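PDB 6NXI: FAD:protein FMN transferase from Vibrio cholerae, which probably transfers the FMN part of FAD onto a threonine hydroxyl of target flavoproteins, releasing AMP, with magnesium as cofactor. Local coordinates for residues H9-T14 with T18-Y23; Q36-R41 with A166-S171. All coordinates share one frame; numbering follows the deposited sequence.

Interaction 1: H9-T14 with T18-Y23; sequences HLSGPT and TYNIKY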
loop_
_atom_site.group_PDB
_atom_site.type_symbol
_atom_site.label_atom_id
_atom_site.label_comp_id
_atom_site.label_asym_id
_atom_site.label_seq_id
_atom_site.Cartn_x
_atom_site.Cartn_y
_atom_site.Cartn_z
ATOM N N HIS A 9 4.910 21.330 -9.382
ATOM C CA HIS A 9 4.794 20.501 -8.173
ATOM C C HIS A 9 3.514 20.896 -7.426
ATOM O O HIS A 9 3.396 22.054 -6.970
ATOM C CB HIS A 9 6.074 20.637 -7.377
ATOM C CG HIS A 9 6.081 19.913 -6.086
ATOM N ND1 HIS A 9 7.020 20.183 -5.110
ATOM C CD2 HIS A 9 5.260 18.961 -5.586
ATOM C CE1 HIS A 9 6.787 19.420 -4.067
ATOM N NE2 HIS A 9 5.725 18.628 -4.344
ATOM N N LEU A 10 2.557 19.969 -7.306
ATOM C CA LEU A 10 1.381 20.149 -6.454
ATOM C C LEU A 10 1.535 19.311 -5.185
ATOM O O LEU A 10 2.051 18.193 -5.269
ATOM C CB LEU A 10 0.161 19.661 -7.226
ATOM C CG LEU A 10 -0.076 20.316 -8.583
ATOM C CD1 LEU A 10 -1.311 19.722 -9.212
ATOM C CD2 LEU A 10 -0.201 21.832 -8.477
ATOM N N SER A 11 1.100 19.838 -4.062
ATOM C CA SER A 11 1.181 19.094 -2.781
ATOM C C SER A 11 -0.075 19.386 -1.987
ATOM O O SER A 11 -0.637 20.498 -2.094
ATOM C CB SER A 11 2.421 19.471 -2.036
ATOM O OG SER A 11 2.645 18.584 -0.960
ATOM N N GLY A 12 -0.509 18.407 -1.224
ATOM C CA GLY A 12 -1.586 18.610 -0.266
ATOM C C GLY A 12 -1.780 17.412 0.634
ATOM O O GLY A 12 -1.064 16.437 0.554
ATOM N N PRO A 13 -2.792 17.485 1.522
ATOM C CA PRO A 13 -3.034 16.458 2.516
ATOM C C PRO A 13 -4.020 15.409 1.999
ATOM O O PRO A 13 -5.004 15.734 1.361
ATOM C CB PRO A 13 -3.720 17.256 3.648
ATOM C CG PRO A 13 -4.532 18.307 2.912
ATOM C CD PRO A 13 -3.732 18.614 1.656
ATOM N N THR A 14 -3.731 14.161 2.322
ATOM C CA THR A 14 -4.670 13.020 2.119
ATOM C C THR A 14 -4.230 11.845 2.988
ATOM O O THR A 14 -3.036 11.613 3.117
ATOM C CB THR A 14 -4.786 12.648 0.627
ATOM O OG1 THR A 14 -5.998 11.907 0.423
ATOM C CG2 THR A 14 -3.620 11.841 0.106
ATOM N N THR A 18 0.648 13.127 3.045
ATOM C CA THR A 18 0.689 14.185 2.013
ATOM C C THR A 18 0.920 13.519 0.667
ATOM O O THR A 18 1.520 12.411 0.543
ATOM C CB THR A 18 1.773 15.250 2.265
ATOM O OG1 THR A 18 2.985 14.504 2.188
ATOM C CG2 THR A 18 1.570 16.008 3.556
ATOM N N TYR A 19 0.371 14.152 -0.354
ATOM C CA TYR A 19 0.685 13.800 -1.745
ATOM C C TYR A 19 1.616 14.859 -2.350
ATOM O O TYR A 19 1.656 16.033 -1.930
ATOM C CB TYR A 19 -0.574 13.672 -2.598
ATOM C CG TYR A 19 -1.354 14.934 -2.854
ATOM C CD1 TYR A 19 -2.501 15.228 -2.138
ATOM C CD2 TYR A 19 -1.006 15.787 -3.893
ATOM C CE1 TYR A 19 -3.237 16.373 -2.402
ATOM C CE2 TYR A 19 -1.707 16.950 -4.141
ATOM C CZ TYR A 19 -2.829 17.246 -3.385
ATOM O OH TYR A 19 -3.561 18.371 -3.662
ATOM N N ASN A 20 2.348 14.405 -3.343
ATOM C CA ASN A 20 3.272 15.227 -4.146
ATOM C C ASN A 20 3.100 14.793 -5.586
ATOM O O ASN A 20 3.329 13.640 -5.900
ATOM C CB ASN A 20 4.712 15.118 -3.714
ATOM C CG ASN A 20 4.949 15.756 -2.375
ATOM O OD1 ASN A 20 4.923 16.987 -2.239
ATOM N ND2 ASN A 20 5.201 14.899 -1.387
ATOM N N ILE A 21 2.651 15.704 -6.422
ATOM C CA ILE A 21 2.457 15.407 -7.850
ATOM C C ILE A 21 3.385 16.351 -8.607
ATOM O O ILE A 21 3.328 17.559 -8.360
ATOM C CB ILE A 21 0.986 15.524 -8.217
ATOM C CG1 ILE A 21 0.211 14.440 -7.451
ATOM C CG2 ILE A 21 0.814 15.457 -9.741
ATOM C CD1 ILE A 21 -1.215 14.728 -7.300
ATOM N N LYS A 22 4.198 15.824 -9.490
ATOM C CA LYS A 22 5.053 16.629 -10.386
ATOM C C LYS A 22 4.683 16.294 -11.817
ATOM O O LYS A 22 4.502 15.108 -12.145
ATOM C CB LYS A 22 6.547 16.392 -10.155
ATOM C CG LYS A 22 7.017 16.865 -8.798
ATOM C CD LYS A 22 8.514 16.545 -8.569
ATOM C CE LYS A 22 9.012 17.112 -7.253
ATOM N NZ LYS A 22 10.477 17.001 -7.062
ATOM N N TYR A 23 4.530 17.311 -12.645
ATOM C CA TYR A 23 4.223 17.040 -14.065
ATOM C C TYR A 23 4.921 18.098 -14.903
ATOM O O TYR A 23 5.288 19.181 -14.410
ATOM C CB TYR A 23 2.712 16.930 -14.312
ATOM C CG TYR A 23 1.982 18.233 -14.149
ATOM C CD1 TYR A 23 1.409 18.574 -12.944
ATOM C CD2 TYR A 23 1.828 19.116 -15.209
ATOM C CE1 TYR A 23 0.749 19.774 -12.762
ATOM C CE2 TYR A 23 1.154 20.308 -15.043
ATOM C CZ TYR A 23 0.608 20.640 -13.817
ATOM O OH TYR A 23 -0.058 21.823 -13.621
#
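Asn20 OD1 receives His9 NE2 in a 2.8 Å hydrogen bond and lies 3.1 Å from Ser11 OG, whose proton may go instead to Tyr19 O. The acceptor sits at the imidazole edge, almost exactly in the ring plane, while the amide is turned 51° from that plane. CG of His9 lies opposite its own backbone N (chi1 177°), which swings the ring over the neighbouring strand toward Asn20. The side-chain OD1 of Asn20 faces strand 7-14, and ND2 bonds to Glu180 of strand 177-181; an amide, acceptor and donor in one group, suits that middle position. The CE of extended Lys22 lies over one face of the His9 ring in a CH-pi contact.

The backbones form an antiparallel beta hairpin, closed by hydrogen-bonded pairs Leu10 with Ile21 and Gly12 with Tyr19. The bond from Leu10 N to Ile21 O is 2.7 Å, whereas that from Gly12 N to Tyr19 O stretches to 3.3 Å. With CG between its backbone N and carbonyl carbon (chi1 67°), Tyr19 turns its ring back against Gly12, on the face of Leu10 and Ile21: Gly12 N is over the ring centre and Gly12 CA stands 3.9 Å from the centroid. Glycine, with no side chain, lets the ring lie directly against its backbone. Farther along, Leu10 CD1 meets Tyr23 CE1 at the ring edge, 4.1 Å away.

The edge strand thus carries a polar network at its surface, while the inner face is largely apolar and its Tyr19 OH is satisfied by Asp40 and Gln36 of helix 32-50.

Interaction 2: Q36-R41 with A166-S171; sequences QTEIDR and ADYLQS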
loop_
_atom_site.group_PDB
_atom_site.type_symbol
_atom_site.label_atom_id
_atom_site.label_comp_id
_atom_site.label_asym_id
_atom_site.label_seq_id
_atom_site.Cartn_x
_atom_site.Cartn_y
_atom_site.Cartn_z
ATOM N N GLN A 36 -5.410 20.686 -9.557
ATOM C CA GLN A 36 -5.336 20.357 -8.118
ATOM C C GLN A 36 -6.736 20.231 -7.534
ATOM O O GLN A 36 -6.978 19.408 -6.660
ATOM C CB GLN A 36 -4.573 21.413 -7.328
ATOM C CG GLN A 36 -4.274 20.978 -5.899
ATOM C CD GLN A 36 -3.058 21.678 -5.334
ATOM O OE1 GLN A 36 -2.781 22.818 -5.683
ATOM N NE2 GLN A 36 -2.372 21.031 -4.411
ATOM N N THR A 37 -7.644 21.059 -8.032
ATOM C CA THR A 37 -9.033 21.022 -7.529
ATOM C C THR A 37 -9.633 19.633 -7.783
ATOM O O THR A 37 -10.283 19.071 -6.878
ATOM C CB THR A 37 -9.856 22.150 -8.162
ATOM O OG1 THR A 37 -9.390 23.435 -7.734
ATOM C CG2 THR A 37 -11.304 22.008 -7.752
ATOM N N GLU A 38 -9.434 19.064 -8.957
ATOM C CA GLU A 38 -10.014 17.740 -9.266
ATOM C C GLU A 38 -9.228 16.657 -8.533
ATOM O O GLU A 38 -9.814 15.705 -8.059
ATOM C CB GLU A 38 -10.043 17.502 -10.762
ATOM C CG GLU A 38 -10.731 16.203 -11.115
ATOM C CD GLU A 38 -12.155 16.004 -10.642
ATOM O OE1 GLU A 38 -12.819 16.956 -10.137
ATOM O OE2 GLU A 38 -12.618 14.876 -10.777
ATOM N N ILE A 39 -7.909 16.810 -8.453
ATOM C CA ILE A 39 -7.095 15.814 -7.717
ATOM C C ILE A 39 -7.581 15.760 -6.273
ATOM O O ILE A 39 -7.762 14.671 -5.732
ATOM C CB ILE A 39 -5.603 16.179 -7.807
ATOM C CG1 ILE A 39 -5.120 15.906 -9.229
ATOM C CG2 ILE A 39 -4.821 15.417 -6.740
ATOM C CD1 ILE A 39 -3.799 16.582 -9.525
ATOM N N ASP A 40 -7.777 16.902 -5.630
ATOM C CA ASP A 40 -8.298 16.924 -4.243
ATOM C C ASP A 40 -9.673 16.241 -4.183
ATOM O O ASP A 40 -9.920 15.517 -3.231
ATOM C CB ASP A 40 -8.280 18.331 -3.668
ATOM C CG ASP A 40 -6.870 18.792 -3.344
ATOM O OD1 ASP A 40 -6.033 17.913 -3.050
ATOM O OD2 ASP A 40 -6.646 20.014 -3.356
ATOM N N ARG A 41 -10.562 16.479 -5.138
ATOM C CA ARG A 41 -11.912 15.847 -5.127
ATOM C C ARG A 41 -11.780 14.319 -5.244
ATOM O O ARG A 41 -12.549 13.552 -4.524
ATOM C CB ARG A 41 -12.759 16.421 -6.267
ATOM C CG ARG A 41 -14.242 16.081 -6.155
ATOM C CD ARG A 41 -15.007 16.273 -7.450
ATOM N NE ARG A 41 -14.600 15.306 -8.452
ATOM C CZ ARG A 41 -14.950 14.028 -8.475
ATOM N NH1 ARG A 41 -15.836 13.558 -7.615
ATOM N NH2 ARG A 41 -14.460 13.239 -9.408
ATOM N N ALA A 166 -3.184 9.288 -11.400
ATOM C CA ALA A 166 -2.372 9.042 -12.629
ATOM C C ALA A 166 -3.340 8.975 -13.807
ATOM O O ALA A 166 -3.105 9.632 -14.852
ATOM C CB ALA A 166 -1.496 7.826 -12.494
ATOM N N ASP A 167 -4.472 8.275 -13.649
ATOM C CA ASP A 167 -5.446 8.181 -14.767
ATOM C C ASP A 167 -6.076 9.537 -15.043
ATOM O O ASP A 167 -6.305 9.832 -16.236
ATOM C CB ASP A 167 -6.559 7.183 -14.477
ATOM C CG ASP A 167 -6.101 5.743 -14.455
ATOM O OD1 ASP A 167 -4.949 5.460 -14.819
ATOM O OD2 ASP A 167 -6.924 4.907 -14.087
ATOM N N TYR A 168 -6.342 10.334 -14.023
ATOM C CA TYR A 168 -6.862 11.708 -14.202
ATOM C C TYR A 168 -5.840 12.537 -14.998
ATOM O O TYR A 168 -6.226 13.293 -15.946
ATOM C CB TYR A 168 -7.226 12.369 -12.870
ATOM C CG TYR A 168 -7.534 13.837 -13.041
ATOM C CD1 TYR A 168 -8.641 14.246 -13.749
ATOM C CD2 TYR A 168 -6.686 14.839 -12.590
ATOM C CE1 TYR A 168 -8.947 15.576 -13.917
ATOM C CE2 TYR A 168 -6.959 16.181 -12.787
ATOM C CZ TYR A 168 -8.087 16.562 -13.480
ATOM O OH TYR A 168 -8.325 17.893 -13.657
ATOM N N LEU A 169 -4.564 12.471 -14.635
ATOM C CA LEU A 169 -3.568 13.303 -15.348
ATOM C C LEU A 169 -3.555 12.892 -16.829
ATOM O O LEU A 169 -3.519 13.788 -17.683
ATOM C CB LEU A 169 -2.205 13.182 -14.694
ATOM C CG LEU A 169 -2.090 13.775 -13.296
ATOM C CD1 LEU A 169 -0.673 13.533 -12.783
ATOM C CD2 LEU A 169 -2.385 15.272 -13.296
ATOM N N GLN A 170 -3.587 11.595 -17.109
ATOM C CA GLN A 170 -3.643 11.095 -18.515
ATOM C C GLN A 170 -4.885 11.649 -19.205
ATOM O O GLN A 170 -4.792 12.060 -20.391
ATOM C CB GLN A 170 -3.584 9.579 -18.475
ATOM C CG GLN A 170 -2.207 9.107 -18.087
ATOM C CD GLN A 170 -2.014 7.616 -18.060
ATOM O OE1 GLN A 170 -0.970 7.158 -17.602
ATOM N NE2 GLN A 170 -3.007 6.862 -18.561
ATOM N N SER A 171 -6.045 11.636 -18.528
ATOM C CA SER A 171 -7.329 12.116 -19.092
ATOM C C SER A 171 -7.176 13.588 -19.470
ATOM O O SER A 171 -7.860 14.049 -20.402
ATOM C CB SER A 171 -8.479 11.892 -18.134
ATOM O OG SER A 171 -8.580 12.952 -17.189
#
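Glu38 and Ile39 on one helix meet Tyr168 and Leu169 on another in a helix-helix packing beside the large antiparallel sheet of the ApbE fold. The segments 36-41 and 166-171 run roughly antiparallel, at 148°, with axes 10.7 Å apart. That spacing suits the large Tyr168 ring placed between them, and the small buried surface shows that a few side chains carry the contact.

The main interaction is CH-pi. Glu38 lays its aliphatic part over one face of the Tyr168 ring, CG standing 3.8 Å from the centroid and displaced toward the rim at CE1, while CB approaches the phenol end. Tyr168 reaches across because its CG is trans to its backbone N (chi1 171°). Glutamate suits this place by its double character: its methylenes cover the ring, and a bend at chi2 of 57° leads the carboxylate away from it.

Apolar packing makes up the remainder. Ile39 crosses the tyrosine at about a right angle, its CG1 lying 3.9 Å from Tyr168 CD2. The tip of the same branch, Ile39 CD1, meets Leu169 CD2 at 4.2 Å; both residues also rest on Ile21 of strand 17-24, so these aliphatic side chains pack between the helix pair and the sheet.

A salt bridge within segment 36-41 joins Glu38 and Arg41, one turn apart on helix 32-50. In the conformer given here, one of two, Arg41 takes the carboxylate side-on, its nitrogens on the syn sides but somewhat out of the carboxylate plane: Arg41 NE bonds to Glu38 OE1 at 3.0 Å and NH2 to OE2 at 2.8 Å.

In the fold
The two contacts are successive layers of one part of the fold, their centres 11 Å apart on the same side of the chain's centre. Interaction 1 is the hairpin at one edge of the eight-stranded antiparallel sheet; helix 32-50 follows it directly in the chain and, in interaction 2, pairs with helix 157-171, which arrives more than a hundred residues later. The layers meet where Tyr19 OH reaches Asp40 OD1 at 2.6 Å, a probable hydrogen bond, and where Ile21 CD1 packs on Ile39 CG2 at 3.7 Å. The early hairpin and a later helix are joined through helix 32-50 and by Leu169 resting on Ile21. The side chain of Thr14 is about 7 Å from FAD, that of Ile39 about 14 Å.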